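Local coordinates for cytochrome P450 reductase (Amycolatopsis methanolica 239, PDB 5OGX), which transfers electrons from NADH, through FAD and a [2Fe-2S] cluster, to the cytochrome P450 partner that O-demethylates guaiacol and other lignin-derived aromatics, at residues L73-A76 against C77-R80. Residues are numbered along the deposited sequence; the frame is centred on the assembly and turned at random.
Sequences LALA and CQAR. With FES (Fe2/s2 (inorganic) cluster), chain C.
L75 and Q78 run alongside each other, L75 CD1 packing on Q78 CG at 4.1 Å before the amide of Q78 turns off toward C77; between them the chain leaves edge strand 73-75 in a type I beta turn, L75 to Q78, that carries a cluster ligand. The carbonyl of L75 closes this turn by accepting two backbone bonds. Q78 N stands above the carbonyl plane, 2.9 Å from L75 O, whereas A79 N lies almost in line with the C=O, 2.8 Å from that oxygen, though its N-H points off to one side. Beyond them, A79 CB returns to within 4.1 Å of A74 CB, with A79 touching L22 of helix 22-28 and A74 touching V49 of strand 46-51.

With SG between its own backbone N and carbonyl carbon (chi1 68°), C77 binds FE2 of the cluster at 2.4 Å, sharing that iron with C45. The Q78 chain bends at chi2 (-67°), bringing NE2 to 3.5 Å from C77 SG, which lies near the amide plane in an almost straight N-H...S bond (163°). A serine in place of the C77 thiolate would probably weaken the grip on FE2 and leave the Q78 amide without its sulfur acceptor. In this plant-type [2Fe-2S] ferredoxin domain, of the beta-grasp fold, such N-H donation would probably draw charge off the sulfur and favour the reduced cluster, a second-shell influence on electron transfer.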
loop_
_atom_site.group_PDB
_atom_site.type_symbol
_atom_site.label_atom_id
_atom_site.label_comp_id
_atom_site.label_asym_id
_atom_site.label_seq_id
_atom_site.Cartn_x
_atom_site.Cartn_y
_atom_site.Cartn_z
ATOM N N LEU A 73 6.333 19.786 -15.042
ATOM C CA LEU A 73 6.089 18.569 -14.280
ATOM C C LEU A 73 4.589 18.335 -14.135
ATOM O O LEU A 73 3.774 19.248 -14.293
ATOM C CB LEU A 73 6.743 18.639 -12.900
ATOM C CG LEU A 73 8.242 18.947 -12.867
ATOM C CD1 LEU A 73 8.780 18.723 -11.463
ATOM C CD2 LEU A 73 9.001 18.101 -13.885
ATOM N N ALA A 74 4.235 17.090 -13.821
ATOM C CA ALA A 74 2.843 16.692 -13.641
ATOM C C ALA A 74 2.801 15.490 -12.710
ATOM O O ALA A 74 3.823 14.868 -12.423
ATOM C CB ALA A 74 2.181 16.348 -14.983
ATOM N N LEU A 75 1.605 15.183 -12.224
ATOM C CA LEU A 75 1.354 13.941 -11.499
ATOM C C LEU A 75 0.631 12.985 -12.437
ATOM O O LEU A 75 -0.468 13.294 -12.917
ATOM C CB LEU A 75 0.511 14.183 -10.247
ATOM C CG LEU A 75 1.055 15.142 -9.197
ATOM C CD1 LEU A 75 0.078 15.214 -8.024
ATOM C CD2 LEU A 75 2.443 14.667 -8.749
ATOM N N ALA A 76 1.241 11.824 -12.689
ATOM C CA ALA A 76 0.627 10.851 -13.592
ATOM C C ALA A 76 -0.791 10.477 -13.166
ATOM O O ALA A 76 -1.645 10.216 -14.020
ATOM C CB ALA A 76 1.491 9.595 -13.684
ATOM N N CYS A 77 -1.060 10.405 -11.863
ATOM C CA CYS A 77 -2.402 9.988 -11.454
ATOM C C CYS A 77 -3.428 11.104 -11.547
ATOM O O CYS A 77 -4.626 10.835 -11.391
ATOM C CB CYS A 77 -2.400 9.445 -10.019
ATOM S SG CYS A 77 -2.056 10.731 -8.802
ATOM N N GLN A 78 -3.006 12.344 -11.810
ATOM C CA GLN A 78 -3.951 13.434 -11.972
ATOM C C GLN A 78 -3.986 13.975 -13.391
ATOM O O GLN A 78 -4.987 14.578 -13.784
ATOM C CB GLN A 78 -3.599 14.572 -11.001
ATOM C CG GLN A 78 -3.537 14.090 -9.574
ATOM C CD GLN A 78 -4.907 13.680 -9.094
ATOM O OE1 GLN A 78 -5.878 14.427 -9.270
ATOM N NE2 GLN A 78 -5.011 12.495 -8.519
ATOM N N ALA A 79 -2.943 13.732 -14.176
ATOM C CA ALA A 79 -2.808 14.368 -15.478
ATOM C C ALA A 79 -3.574 13.593 -16.544
ATOM O O ALA A 79 -3.463 12.367 -16.640
ATOM C CB ALA A 79 -1.327 14.471 -15.858
ATOM N N ARG A 80 -4.362 14.314 -17.341
ATOM C CA ARG A 80 -4.987 13.723 -18.507
ATOM C C ARG A 80 -4.465 14.405 -19.765
ATOM O O ARG A 80 -4.304 15.626 -19.787
ATOM C CB ARG A 80 -6.519 13.839 -18.454
ATOM C CG ARG A 80 -7.122 13.150 -17.230
ATOM C CD ARG A 80 -8.638 13.390 -17.117
ATOM N NE ARG A 80 -9.203 12.555 -16.059
ATOM C CZ ARG A 80 -9.142 12.852 -14.764
ATOM N NH1 ARG A 80 -8.553 13.977 -14.365
ATOM N NH2 ARG A 80 -9.666 12.024 -13.865
HETATM FE FE1 FES C . 0.344 9.275 -5.434
HETATM FE FE2 FES C . 0.088 10.104 -7.900
HETATM S S1 FES C . 0.435 11.359 -6.169
HETATM S S2 FES C . 0.192 8.012 -7.228
#